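Local coordinates for ESX-1 secretion-associated protein EspB (Mycobacterium marinum, PDB 7P0Z), which is secreted by the ESX-1 system of mycobacteria and assembles into a channel-like ring of seven subunits, consistent with a role in protein transport, at residues L41-N46 / E264-A269; E66-R71 / P277-A282; N159-S164 / K202-L207; K170-F175 / A188-Q193. All coordinates share one frame; numbering follows the deposited sequence.

The four contacts lie along one elongated, all-helical chain, a PE-PPE fusion. Contacts 1 and 2 both join helix 42-81 to the C-terminal part of the chain, but their centres are about 36 Å apart, on opposite sides of the chain's centre. The centre of contact 3 lies about 7 Å from that of the chain, nearer than the others; contacts 3 and 4, centres about 20 Å apart, share helix 181-224. Contacts 2 and 4, with centres about 12 Å apart, touch directly: Gln193 packs on Glu68, and Gln192 on Pro280. Contacts 2 and 3 meet where Pro277 touches Leu203. Neighbouring subunits reach all four: Arg67 packs on Ile174 of a neighbouring subunit, part of its contact 4.

Contact 1 of 4, residues L41-N46 / E264-A269; sequences LTAANN and EYNTKA
Leu41 lays one methyl over a face of the Tyr265 ring, where the first turn of helix 42-81 in the PE region packs on the last turn of helix 244-268 in the PPE region of this helical bundle. The two side chains are set at a slant to each other. Leu41 CD1 lies 3.8 Å from the centroid of the Tyr265 ring and 23° off its normal, a CH-pi contact displaced toward the rim atom CE1, which Leu41 CD1 approaches to 3.5 Å. The tyrosine gets there because its CG is anti to the backbone N (chi1 -162°).

Ala44 meets the same ring differently. Its methyl comes in at the edge, near the ring plane, with Ala44 CB 3.7 Å from Tyr265 OH. Leucine over one face and alanine at the edge thus touch the ring from two directions. The buried hydroxyl is not left to apolar neighbours, since it hydrogen-bonds to Gln218 on helix 181-224, tying the packed ring to a third helix. Leu41 itself is the N-cap residue of helix 42-81, and its side chain also touches Leu142 on helix 133-143.

Beside the aromatic contact the backbones come close, with 5.5 Å between Ala43 CA and Asn266 CA. Only a methyl stands on the Ala43 side, and it meets Asn266 and Ala269, the latter just past the end of its helix. No hydrogen bond joins the segments here. Ala43 CB sits 4.1 Å from Ala269 CB. The amide oxygen Asn266 OD1 comes closer, 3.3 Å from Ala43 CB.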
loop_
_atom_site.group_PDB
_atom_site.type_symbol
_atom_site.label_atom_id
_atom_site.label_comp_id
_atom_site.label_asym_id
_atom_site.label_seq_id
_atom_site.Cartn_x
_atom_site.Cartn_y
_atom_site.Cartn_z
ATOM N N LEU A 41 18.590 11.731 31.071
ATOM C CA LEU A 41 18.334 12.451 29.841
ATOM C C LEU A 41 16.927 13.023 29.821
ATOM O O LEU A 41 16.008 12.496 30.443
ATOM C CB LEU A 41 18.544 11.537 28.656
ATOM C CG LEU A 41 19.993 11.055 28.660
ATOM C CD1 LEU A 41 20.185 9.917 27.699
ATOM C CD2 LEU A 41 20.911 12.196 28.322
ATOM N N THR A 42 16.767 14.131 29.114
ATOM C CA THR A 42 15.471 14.789 29.088
ATOM C C THR A 42 14.448 13.961 28.323
ATOM O O THR A 42 13.273 13.916 28.697
ATOM C CB THR A 42 15.609 16.191 28.498
ATOM O OG1 THR A 42 14.341 16.838 28.490
ATOM C CG2 THR A 42 16.105 16.129 27.093
ATOM N N ALA A 43 14.876 13.284 27.264
ATOM C CA ALA A 43 13.958 12.438 26.524
ATOM C C ALA A 43 13.483 11.278 27.379
ATOM O O ALA A 43 12.341 10.834 27.258
ATOM C CB ALA A 43 14.617 11.932 25.251
ATOM N N ALA A 44 14.348 10.773 28.249
ATOM C CA ALA A 44 13.935 9.706 29.144
ATOM C C ALA A 44 12.865 10.183 30.105
ATOM O O ALA A 44 11.906 9.464 30.386
ATOM C CB ALA A 44 15.137 9.173 29.910
ATOM N N ASN A 45 13.018 11.387 30.634
ATOM C CA ASN A 45 12.006 11.909 31.530
ATOM C C ASN A 45 10.696 12.117 30.795
ATOM O O ASN A 45 9.623 11.825 31.326
ATOM C CB ASN A 45 12.480 13.207 32.150
ATOM C CG ASN A 45 11.557 13.682 33.222
ATOM O OD1 ASN A 45 10.848 14.669 33.060
ATOM N ND2 ASN A 45 11.556 12.982 34.338
ATOM N N ASN A 46 10.770 12.612 29.565
ATOM C CA ASN A 46 9.576 12.741 28.750
ATOM C C ASN A 46 8.900 11.403 28.547
ATOM O O ASN A 46 7.676 11.306 28.613
ATOM C CB ASN A 46 9.931 13.339 27.403
ATOM C CG ASN A 46 10.187 14.786 27.480
ATOM O OD1 ASN A 46 10.234 15.357 28.557
ATOM N ND2 ASN A 46 10.388 15.400 26.340
ATOM N N GLU A 264 19.883 8.955 18.382
ATOM C CA GLU A 264 19.078 7.741 18.387
ATOM C C GLU A 264 18.172 7.694 19.609
ATOM O O GLU A 264 16.971 7.431 19.505
ATOM C CB GLU A 264 19.989 6.529 18.378
ATOM C CG GLU A 264 19.335 5.251 18.001
ATOM C CD GLU A 264 19.293 5.054 16.530
ATOM O OE1 GLU A 264 20.019 5.771 15.821
ATOM O OE2 GLU A 264 18.577 4.157 16.075
ATOM N N TYR A 265 18.748 7.945 20.775
ATOM C CA TYR A 265 18.003 7.892 22.016
ATOM C C TYR A 265 16.853 8.872 22.008
ATOM O O TYR A 265 15.755 8.552 22.457
ATOM C CB TYR A 265 18.934 8.207 23.168
ATOM C CG TYR A 265 18.453 7.788 24.513
ATOM C CD1 TYR A 265 17.707 8.643 25.295
ATOM C CD2 TYR A 265 18.781 6.558 25.024
ATOM C CE1 TYR A 265 17.283 8.269 26.539
ATOM C CE2 TYR A 265 18.378 6.177 26.262
ATOM C CZ TYR A 265 17.631 7.029 27.021
ATOM O OH TYR A 265 17.229 6.632 28.264
ATOM N N ASN A 266 17.089 10.074 21.515
ATOM C CA ASN A 266 16.067 11.092 21.593
ATOM C C ASN A 266 14.936 10.806 20.640
ATOM O O ASN A 266 13.783 11.118 20.937
ATOM C CB ASN A 266 16.672 12.448 21.323
ATOM C CG ASN A 266 17.471 12.937 22.476
ATOM O OD1 ASN A 266 17.439 12.351 23.549
ATOM N ND2 ASN A 266 18.218 14.003 22.269
ATOM N N THR A 267 15.223 10.210 19.497
ATOM C CA THR A 267 14.085 9.981 18.629
ATOM C C THR A 267 13.325 8.728 19.015
ATOM O O THR A 267 12.098 8.710 18.949
ATOM C CB THR A 267 14.513 9.920 17.176
ATOM O OG1 THR A 267 15.445 8.862 16.999
ATOM C CG2 THR A 267 15.151 11.217 16.814
ATOM N N LYS A 268 14.015 7.673 19.414
ATOM C CA LYS A 268 13.288 6.461 19.731
ATOM C C LYS A 268 12.569 6.547 21.062
ATOM O O LYS A 268 11.622 5.799 21.281
ATOM C CB LYS A 268 14.221 5.269 19.737
ATOM C CG LYS A 268 14.657 4.888 18.380
ATOM C CD LYS A 268 15.302 3.557 18.394
ATOM C CE LYS A 268 15.780 3.241 17.029
ATOM N NZ LYS A 268 14.656 3.201 16.091
ATOM N N ALA A 269 12.978 7.438 21.939
ATOM C CA ALA A 269 12.296 7.608 23.204
ATOM C C ALA A 269 11.094 8.509 23.104
ATOM O O ALA A 269 10.625 9.009 24.120
ATOM C CB ALA A 269 13.255 8.154 24.255
#

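Contact 2 of 4, residues E66-R71 / P277-A282; sequences ERERQR and PKPPAA
Glu68 OE2 takes a hydrogen bond from the backbone N of Ala282 at 2.8 Å, the donor standing nearly in line with the carboxylate C-O bond and the angle at the hydrogen 150°. The partner segment, 277-282, runs in an extended, left-handed polyproline II conformation and lies against helix 42-81 of the bundle; a polyproline II chain makes no regular internal backbone hydrogen bonds, and here the N-H of Ala282 is used by Glu68.

The second carboxylate oxygen works within the helix. Arg67 grips Glu68 OE1 side-on through NE, at 3.1 Å, and NH2, both donors reaching a single atom that lies in the guanidinium plane. The acid is thereby fixed from both oxygens, and the nearby positive charge would be expected to favour its ionised form. A bend at chi2 (-46°) swings CD and the carboxylate round; before the bend, Glu68 CG rests 3.7 Å from Pro279 CG, the two side chains crossing at about a right angle.

Arg67 also forms a salt bridge with Glu187 of a neighbouring subunit, and Pro279 and Pro280 pack on Trp196 of helix 181-224. The C-terminal tail is therefore held between two helices, close to a subunit interface. At the last residue of the segment, the methyl of Ala282 fits against the helix, with Ala282 CB 3.6 Å from the carbonyl oxygen Glu68 O and 4.0 Å from Arg71 CB.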
loop_
_atom_site.group_PDB
_atom_site.type_symbol
_atom_site.label_atom_id
_atom_site.label_comp_id
_atom_site.label_asym_id
_atom_site.label_seq_id
_atom_site.Cartn_x
_atom_site.Cartn_y
_atom_site.Cartn_z
ATOM N N GLU A 66 -16.388 -0.128 33.987
ATOM C CA GLU A 66 -17.043 -0.639 35.176
ATOM C C GLU A 66 -18.458 -0.090 35.309
ATOM O O GLU A 66 -19.398 -0.829 35.637
ATOM C CB GLU A 66 -16.205 -0.281 36.386
ATOM C CG GLU A 66 -16.649 -0.877 37.649
ATOM C CD GLU A 66 -15.668 -0.605 38.751
ATOM O OE1 GLU A 66 -14.635 0.042 38.478
ATOM O OE2 GLU A 66 -15.923 -1.035 39.895
ATOM N N ARG A 67 -18.636 1.199 35.045
ATOM C CA ARG A 67 -19.994 1.725 35.083
ATOM C C ARG A 67 -20.876 1.072 34.027
ATOM O O ARG A 67 -22.051 0.770 34.281
ATOM C CB ARG A 67 -20.014 3.231 34.903
ATOM C CG ARG A 67 -21.431 3.747 34.819
ATOM C CD ARG A 67 -21.502 5.156 34.400
ATOM N NE ARG A 67 -21.624 5.268 32.966
ATOM C CZ ARG A 67 -21.960 6.389 32.356
ATOM N NH1 ARG A 67 -22.205 7.463 33.072
ATOM N NH2 ARG A 67 -22.052 6.435 31.045
ATOM N N GLU A 68 -20.343 0.864 32.832
ATOM C CA GLU A 68 -21.162 0.221 31.812
ATOM C C GLU A 68 -21.588 -1.174 32.241
ATOM O O GLU A 68 -22.700 -1.613 31.943
ATOM C CB GLU A 68 -20.436 0.165 30.478
ATOM C CG GLU A 68 -20.303 1.508 29.816
ATOM C CD GLU A 68 -21.604 2.302 29.822
ATOM O OE1 GLU A 68 -21.736 3.221 30.649
ATOM O OE2 GLU A 68 -22.494 2.007 29.007
ATOM N N ARG A 69 -20.727 -1.884 32.948
ATOM C CA ARG A 69 -21.116 -3.214 33.383
ATOM C C ARG A 69 -22.177 -3.161 34.474
ATOM O O ARG A 69 -23.063 -4.017 34.516
ATOM C CB ARG A 69 -19.893 -4.002 33.819
ATOM C CG ARG A 69 -19.069 -4.434 32.641
ATOM C CD ARG A 69 -18.018 -5.407 33.034
ATOM N NE ARG A 69 -17.144 -4.860 34.051
ATOM C CZ ARG A 69 -16.121 -4.064 33.796
ATOM N NH1 ARG A 69 -15.860 -3.703 32.557
ATOM N NH2 ARG A 69 -15.372 -3.622 34.780
ATOM N N GLN A 70 -22.130 -2.164 35.355
ATOM C CA GLN A 70 -23.238 -2.034 36.294
ATOM C C GLN A 70 -24.551 -1.794 35.576
ATOM O O GLN A 70 -25.585 -2.355 35.948
ATOM C CB GLN A 70 -23.026 -0.907 37.276
ATOM C CG GLN A 70 -22.092 -1.169 38.346
ATOM C CD GLN A 70 -22.228 -0.114 39.393
ATOM O OE1 GLN A 70 -23.058 0.778 39.266
ATOM N NE2 GLN A 70 -21.414 -0.191 40.430
ATOM N N ARG A 71 -24.540 -0.935 34.569
ATOM C CA ARG A 71 -25.782 -0.671 33.864
ATOM C C ARG A 71 -26.276 -1.905 33.137
ATOM O O ARG A 71 -27.481 -2.167 33.094
ATOM C CB ARG A 71 -25.609 0.492 32.906
ATOM C CG ARG A 71 -25.443 1.772 33.627
ATOM C CD ARG A 71 -25.222 2.887 32.698
ATOM N NE ARG A 71 -25.072 4.113 33.437
ATOM C CZ ARG A 71 -25.144 5.307 32.891
ATOM N NH1 ARG A 71 -25.338 5.422 31.596
ATOM N NH2 ARG A 71 -25.001 6.374 33.643
ATOM N N PRO A 277 -10.609 3.984 23.692
ATOM C CA PRO A 277 -11.980 4.304 23.305
ATOM C C PRO A 277 -12.895 4.154 24.497
ATOM O O PRO A 277 -12.647 3.362 25.401
ATOM C CB PRO A 277 -12.290 3.269 22.232
ATOM C CG PRO A 277 -11.455 2.121 22.607
ATOM C CD PRO A 277 -10.218 2.640 23.260
ATOM N N LYS A 278 -13.951 4.935 24.514
ATOM C CA LYS A 278 -14.900 4.771 25.586
ATOM C C LYS A 278 -15.705 3.503 25.348
ATOM O O LYS A 278 -15.878 3.072 24.210
ATOM C CB LYS A 278 -15.830 5.957 25.687
ATOM C CG LYS A 278 -16.686 6.152 24.501
ATOM C CD LYS A 278 -17.528 7.357 24.744
ATOM C CE LYS A 278 -18.446 7.110 25.911
ATOM N NZ LYS A 278 -19.315 8.257 26.217
ATOM N N PRO A 279 -16.167 2.863 26.412
ATOM C CA PRO A 279 -16.895 1.621 26.244
ATOM C C PRO A 279 -18.234 1.863 25.578
ATOM O O PRO A 279 -18.860 2.914 25.778
ATOM C CB PRO A 279 -17.060 1.115 27.686
ATOM C CG PRO A 279 -16.905 2.321 28.527
ATOM C CD PRO A 279 -15.954 3.200 27.822
ATOM N N PRO A 280 -18.712 0.923 24.777
ATOM C CA PRO A 280 -20.038 1.074 24.179
ATOM C C PRO A 280 -21.101 1.155 25.254
ATOM O O PRO A 280 -20.969 0.582 26.331
ATOM C CB PRO A 280 -20.194 -0.190 23.337
ATOM C CG PRO A 280 -19.317 -1.152 23.966
ATOM C CD PRO A 280 -18.151 -0.407 24.523
ATOM N N ALA A 281 -22.141 1.911 24.965
ATOM C CA ALA A 281 -23.223 2.054 25.920
ATOM C C ALA A 281 -23.891 0.713 26.149
ATOM O O ALA A 281 -24.106 -0.052 25.213
ATOM C CB ALA A 281 -24.235 3.062 25.413
ATOM N N ALA A 282 -24.189 0.421 27.403
ATOM C CA ALA A 282 -24.947 -0.770 27.724
ATOM C C ALA A 282 -26.367 -0.649 27.203
ATOM O O ALA A 282 -26.908 0.444 27.078
ATOM C CB ALA A 282 -24.973 -0.993 29.229
#

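Contact 3 of 4, residues N159-S164 / K202-L207; sequences NNFNLS and KLSASL
Phe161 and Asn162 both hold CG anti to the backbone N (chi1 -167° and 177°), which carries the phenyl ring and the amide group to Ser204 and Ala205 on the facing helix. Ser204 turns OG beside its own backbone N, and that oxygen arrives at the edge of the Phe161 ring, in its plane, with Ser204 OG 3.7 Å from Phe161 CD2. The hydroxyl is not bonded to the ring; it hydrogen-bonds to the carbonyl of Met200 one turn back along its own helix.

Next to the ring, the amide of Asn162 lies against the methyl of Ala205, with Asn162 CG 3.8 Å from Ala205 CB. Between these two contacts the backbones come near each other: Asn162 CA and Ser204 CA are 5.5 Å apart, and Asn162 CB and Ser204 CB 4.3 Å. The short helical segments run nearly antiparallel, at 162°, with an axis separation of 8.1 Å, a distance that the small side chains of Ser204 and Ala205 permit. Helices 149-166 and 181-224 form the helical hairpin of the PPE region, their connection carrying the WxG motif.

Phe161 also reaches Leu62 of helix 42-81, so the ring links the hairpin to the PE region. Asn159 packs on Asn46, and Lys202 on Pro273, of a neighbouring subunit.

No hydrogen bond passes between the segments. The pairing rests on close van der Waals fit, while the serine hydroxyl, buried in the interface, has its polar demand met within its own helix.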
loop_
_atom_site.group_PDB
_atom_site.type_symbol
_atom_site.label_atom_id
_atom_site.label_comp_id
_atom_site.label_asym_id
_atom_site.label_seq_id
_atom_site.Cartn_x
_atom_site.Cartn_y
_atom_site.Cartn_z
ATOM N N ASN A 159 1.524 -6.281 31.744
ATOM C CA ASN A 159 1.325 -7.559 31.073
ATOM C C ASN A 159 0.438 -8.486 31.885
ATOM O O ASN A 159 -0.415 -9.187 31.328
ATOM C CB ASN A 159 2.657 -8.225 30.790
ATOM C CG ASN A 159 3.077 -8.073 29.380
ATOM O OD1 ASN A 159 2.282 -8.254 28.471
ATOM N ND2 ASN A 159 4.335 -7.747 29.170
ATOM N N ASN A 160 0.632 -8.517 33.198
ATOM C CA ASN A 160 -0.257 -9.310 34.025
ATOM C C ASN A 160 -1.684 -8.835 33.876
ATOM O O ASN A 160 -2.605 -9.647 33.788
ATOM C CB ASN A 160 0.163 -9.249 35.482
ATOM C CG ASN A 160 1.425 -9.982 35.741
ATOM O OD1 ASN A 160 1.798 -10.875 34.999
ATOM N ND2 ASN A 160 2.105 -9.608 36.802
ATOM N N PHE A 161 -1.886 -7.523 33.844
ATOM C CA PHE A 161 -3.234 -7.007 33.682
ATOM C C PHE A 161 -3.829 -7.393 32.335
ATOM O O PHE A 161 -5.004 -7.755 32.255
ATOM C CB PHE A 161 -3.252 -5.496 33.858
ATOM C CG PHE A 161 -4.619 -4.953 34.018
ATOM C CD1 PHE A 161 -5.370 -5.278 35.124
ATOM C CD2 PHE A 161 -5.193 -4.194 33.023
ATOM C CE1 PHE A 161 -6.640 -4.814 35.255
ATOM C CE2 PHE A 161 -6.468 -3.727 33.158
ATOM C CZ PHE A 161 -7.191 -4.037 34.275
ATOM N N ASN A 162 -3.052 -7.270 31.265
ATOM C CA ASN A 162 -3.437 -7.787 29.956
ATOM C C ASN A 162 -3.987 -9.206 30.046
ATOM O O ASN A 162 -5.105 -9.497 29.606
ATOM C CB ASN A 162 -2.218 -7.751 29.045
ATOM C CG ASN A 162 -2.477 -8.336 27.694
ATOM O OD1 ASN A 162 -3.600 -8.437 27.245
ATOM N ND2 ASN A 162 -1.428 -8.821 27.075
ATOM N N LEU A 163 -3.193 -10.107 30.610
ATOM C CA LEU A 163 -3.615 -11.497 30.664
ATOM C C LEU A 163 -4.850 -11.676 31.527
ATOM O O LEU A 163 -5.748 -12.451 31.186
ATOM C CB LEU A 163 -2.480 -12.368 31.172
ATOM C CG LEU A 163 -1.280 -12.392 30.245
ATOM C CD1 LEU A 163 -0.250 -13.337 30.795
ATOM C CD2 LEU A 163 -1.692 -12.807 28.850
ATOM N N SER A 164 -4.917 -10.981 32.651
ATOM C CA SER A 164 -6.037 -11.207 33.539
ATOM C C SER A 164 -7.326 -10.621 32.981
ATOM O O SER A 164 -8.405 -11.133 33.272
ATOM C CB SER A 164 -5.716 -10.668 34.920
ATOM O OG SER A 164 -5.505 -9.292 34.881
ATOM N N LYS A 202 -5.565 -5.194 24.842
ATOM C CA LYS A 202 -4.572 -4.916 23.822
ATOM C C LYS A 202 -3.839 -3.612 24.107
ATOM O O LYS A 202 -2.628 -3.507 23.903
ATOM C CB LYS A 202 -5.267 -4.878 22.477
ATOM C CG LYS A 202 -4.383 -4.842 21.321
ATOM C CD LYS A 202 -5.218 -4.870 20.091
ATOM C CE LYS A 202 -5.811 -6.245 19.853
ATOM N NZ LYS A 202 -4.808 -7.247 19.423
ATOM N N LEU A 203 -4.558 -2.608 24.590
ATOM C CA LEU A 203 -3.913 -1.358 24.960
ATOM C C LEU A 203 -2.983 -1.541 26.148
ATOM O O LEU A 203 -1.899 -0.956 26.192
ATOM C CB LEU A 203 -4.964 -0.308 25.276
ATOM C CG LEU A 203 -5.746 0.173 24.066
ATOM C CD1 LEU A 203 -6.730 1.247 24.488
ATOM C CD2 LEU A 203 -4.830 0.663 22.993
ATOM N N SER A 204 -3.399 -2.326 27.132
ATOM C CA SER A 204 -2.512 -2.647 28.240
ATOM C C SER A 204 -1.246 -3.321 27.748
ATOM O O SER A 204 -0.143 -3.030 28.223
ATOM C CB SER A 204 -3.228 -3.553 29.232
ATOM O OG SER A 204 -4.481 -3.026 29.583
ATOM N N ALA A 205 -1.393 -4.242 26.808
ATOM C CA ALA A 205 -0.230 -4.903 26.252
ATOM C C ALA A 205 0.686 -3.907 25.573
ATOM O O ALA A 205 1.902 -3.974 25.727
ATOM C CB ALA A 205 -0.655 -5.986 25.274
ATOM N N SER A 206 0.124 -2.986 24.807
ATOM C CA SER A 206 0.960 -2.015 24.128
ATOM C C SER A 206 1.664 -1.109 25.125
ATOM O O SER A 206 2.796 -0.674 24.893
ATOM C CB SER A 206 0.121 -1.210 23.152
ATOM O OG SER A 206 -0.450 -0.096 23.787
ATOM N N LEU A 207 1.016 -0.838 26.244
ATOM C CA LEU A 207 1.646 -0.076 27.304
ATOM C C LEU A 207 2.873 -0.802 27.840
ATOM O O LEU A 207 3.963 -0.226 27.960
ATOM C CB LEU A 207 0.623 0.135 28.404
ATOM C CG LEU A 207 0.836 1.215 29.426
ATOM C CD1 LEU A 207 0.757 2.546 28.715
ATOM C CD2 LEU A 207 -0.230 1.103 30.467
#

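Contact 4 of 4, residues K170-F175 / A188-Q193; sequences KRFRIF and ASMDQQ
Arg171 meets helix 181-224 through its backbone, the carbonyl oxygen Arg171 O lying 3.9 Å from Met190 SD. Its side chain places CG over the centre of the Phe172 ring, while its guanidinium bonds to the carbonyl of Ala25 and forms a salt bridge with Asp168.

Phe172 follows, with CG beside its backbone N (chi1 -53°) and the ring laid against the helix. Phe172 CB is 3.5 Å from the carbonyl oxygen Met190 O, and farther out Phe172 CE1 is 3.6 Å from Gln193 CB. The ring face opposite Arg171 CG is covered by Gln193 C, near the rim, so this phenyl is layered between its own chain and the helix.

The side chain of Arg173 starts away from the helix. Its N and NH1 both donate to Lys170 O, from opposite faces of the carbonyl plane, closing the turn; the NH1 bond is 2.9 Å. The carbonyl oxygen Arg173 O is 3.6 Å from Met190 CE and takes a hydrogen bond from Arg19 on helix 13-23. These residues lead from helix 149-166 into the WxG turn of the PPE region, just before helix 181-224.

Phe175 meets the end of the same methionine. The Met190 chain bends at chi3 (-66°), which brings CE to 3.4 Å from Phe175 CZ. The sulfur makes a Met-aromatic contact, Met190 SD lying 5.2 Å from the Phe175 ring centroid, in an oblique approach. The same ring packs edge-to-face with Trp178, the tryptophan of WxG, and Phe175 N hydrogen-bonds to Glu187 OE2 of the same chain.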
loop_
_atom_site.group_PDB
_atom_site.type_symbol
_atom_site.label_atom_id
_atom_site.label_comp_id
_atom_site.label_asym_id
_atom_site.label_seq_id
_atom_site.Cartn_x
_atom_site.Cartn_y
_atom_site.Cartn_z
ATOM N N LYS A 170 -15.342 -14.746 30.218
ATOM C CA LYS A 170 -16.418 -15.702 30.453
ATOM C C LYS A 170 -17.705 -15.010 30.820
ATOM O O LYS A 170 -18.783 -15.463 30.440
ATOM C CB LYS A 170 -16.068 -16.652 31.582
ATOM C CG LYS A 170 -15.059 -17.656 31.274
ATOM C CD LYS A 170 -14.614 -18.242 32.565
ATOM C CE LYS A 170 -15.757 -18.960 33.215
ATOM N NZ LYS A 170 -15.324 -19.636 34.462
ATOM N N ARG A 171 -17.619 -13.922 31.569
ATOM C CA ARG A 171 -18.813 -13.239 32.017
ATOM C C ARG A 171 -19.650 -12.694 30.875
ATOM O O ARG A 171 -20.729 -12.173 31.131
ATOM C CB ARG A 171 -18.441 -12.109 32.962
ATOM C CG ARG A 171 -17.622 -11.040 32.311
ATOM C CD ARG A 171 -17.309 -9.943 33.276
ATOM N NE ARG A 171 -16.366 -10.333 34.312
ATOM C CZ ARG A 171 -16.273 -9.729 35.487
ATOM N NH1 ARG A 171 -17.069 -8.718 35.770
ATOM N NH2 ARG A 171 -15.391 -10.130 36.377
ATOM N N PHE A 172 -19.204 -12.791 29.634
ATOM C CA PHE A 172 -20.006 -12.321 28.521
ATOM C C PHE A 172 -20.473 -13.434 27.610
ATOM O O PHE A 172 -20.960 -13.151 26.522
ATOM C CB PHE A 172 -19.245 -11.299 27.694
ATOM C CG PHE A 172 -18.714 -10.181 28.474
ATOM C CD1 PHE A 172 -19.557 -9.332 29.137
ATOM C CD2 PHE A 172 -17.370 -9.958 28.534
ATOM C CE1 PHE A 172 -19.066 -8.292 29.854
ATOM C CE2 PHE A 172 -16.876 -8.909 29.241
ATOM C CZ PHE A 172 -17.730 -8.068 29.903
ATOM N N ARG A 173 -20.340 -14.682 28.022
ATOM C CA ARG A 173 -20.788 -15.780 27.190
ATOM C C ARG A 173 -22.294 -15.722 26.974
ATOM O O ARG A 173 -23.034 -15.087 27.719
ATOM C CB ARG A 173 -20.408 -17.105 27.823
ATOM C CG ARG A 173 -21.179 -17.402 29.039
ATOM C CD ARG A 173 -20.620 -18.578 29.735
ATOM N NE ARG A 173 -21.347 -18.838 30.959
ATOM C CZ ARG A 173 -21.128 -18.203 32.094
ATOM N NH1 ARG A 173 -20.217 -17.259 32.152
ATOM N NH2 ARG A 173 -21.828 -18.500 33.164
ATOM N N ILE A 174 -22.735 -16.391 25.915
ATOM C CA ILE A 174 -24.147 -16.523 25.619
ATOM C C ILE A 174 -24.863 -17.290 26.721
ATOM O O ILE A 174 -24.254 -17.977 27.541
ATOM C CB ILE A 174 -24.322 -17.232 24.273
ATOM C CG1 ILE A 174 -23.702 -18.614 24.370
ATOM C CG2 ILE A 174 -23.700 -16.442 23.164
ATOM C CD1 ILE A 174 -23.954 -19.438 23.191
ATOM N N PHE A 175 -26.177 -17.176 26.726
ATOM C CA PHE A 175 -26.986 -17.843 27.728
ATOM C C PHE A 175 -27.289 -19.266 27.303
ATOM O O PHE A 175 -27.406 -19.565 26.120
ATOM C CB PHE A 175 -28.285 -17.090 27.943
ATOM C CG PHE A 175 -28.090 -15.674 28.327
ATOM C CD1 PHE A 175 -27.701 -15.338 29.600
ATOM C CD2 PHE A 175 -28.305 -14.669 27.414
ATOM C CE1 PHE A 175 -27.520 -14.027 29.948
ATOM C CE2 PHE A 175 -28.127 -13.358 27.760
ATOM C CZ PHE A 175 -27.736 -13.037 29.029
ATOM N N ALA A 188 -26.048 -9.370 22.450
ATOM C CA ALA A 188 -25.322 -8.417 21.623
ATOM C C ALA A 188 -24.614 -7.380 22.479
ATOM O O ALA A 188 -23.470 -6.999 22.204
ATOM C CB ALA A 188 -26.271 -7.743 20.643
ATOM N N SER A 189 -25.275 -6.922 23.530
ATOM C CA SER A 189 -24.647 -5.957 24.412
ATOM C C SER A 189 -23.445 -6.554 25.141
ATOM O O SER A 189 -22.393 -5.915 25.243
ATOM C CB SER A 189 -25.681 -5.427 25.392
ATOM O OG SER A 189 -25.152 -4.391 26.178
ATOM N N MET A 190 -23.578 -7.773 25.660
ATOM C CA MET A 190 -22.441 -8.423 26.300
ATOM C C MET A 190 -21.306 -8.649 25.320
ATOM O O MET A 190 -20.135 -8.533 25.681
ATOM C CB MET A 190 -22.846 -9.741 26.930
ATOM C CG MET A 190 -23.629 -9.588 28.175
ATOM S SD MET A 190 -23.774 -11.174 28.960
ATOM C CE MET A 190 -24.773 -11.975 27.730
ATOM N N ASP A 191 -21.632 -8.982 24.082
ATOM C CA ASP A 191 -20.606 -9.143 23.071
ATOM C C ASP A 191 -19.853 -7.840 22.847
ATOM O O ASP A 191 -18.631 -7.838 22.677
ATOM C CB ASP A 191 -21.254 -9.638 21.789
ATOM C CG ASP A 191 -20.277 -9.814 20.680
ATOM O OD1 ASP A 191 -19.685 -10.902 20.575
ATOM O OD2 ASP A 191 -20.091 -8.860 19.901
ATOM N N GLN A 192 -20.567 -6.724 22.836
ATOM C CA GLN A 192 -19.902 -5.440 22.692
ATOM C C GLN A 192 -18.983 -5.154 23.867
ATOM O O GLN A 192 -17.867 -4.656 23.689
ATOM C CB GLN A 192 -20.932 -4.342 22.554
ATOM C CG GLN A 192 -21.564 -4.295 21.224
ATOM C CD GLN A 192 -22.584 -3.215 21.148
ATOM O OE1 GLN A 192 -23.462 -3.124 21.991
ATOM N NE2 GLN A 192 -22.459 -2.361 20.160
ATOM N N GLN A 193 -19.444 -5.436 25.077
ATOM C CA GLN A 193 -18.581 -5.241 26.231
ATOM C C GLN A 193 -17.342 -6.112 26.133
ATOM O O GLN A 193 -16.244 -5.691 26.498
ATOM C CB GLN A 193 -19.324 -5.546 27.522
ATOM C CG GLN A 193 -20.464 -4.628 27.848
ATOM C CD GLN A 193 -20.136 -3.154 27.710
ATOM O OE1 GLN A 193 -20.763 -2.445 26.936
ATOM N NE2 GLN A 193 -19.160 -2.690 28.465
#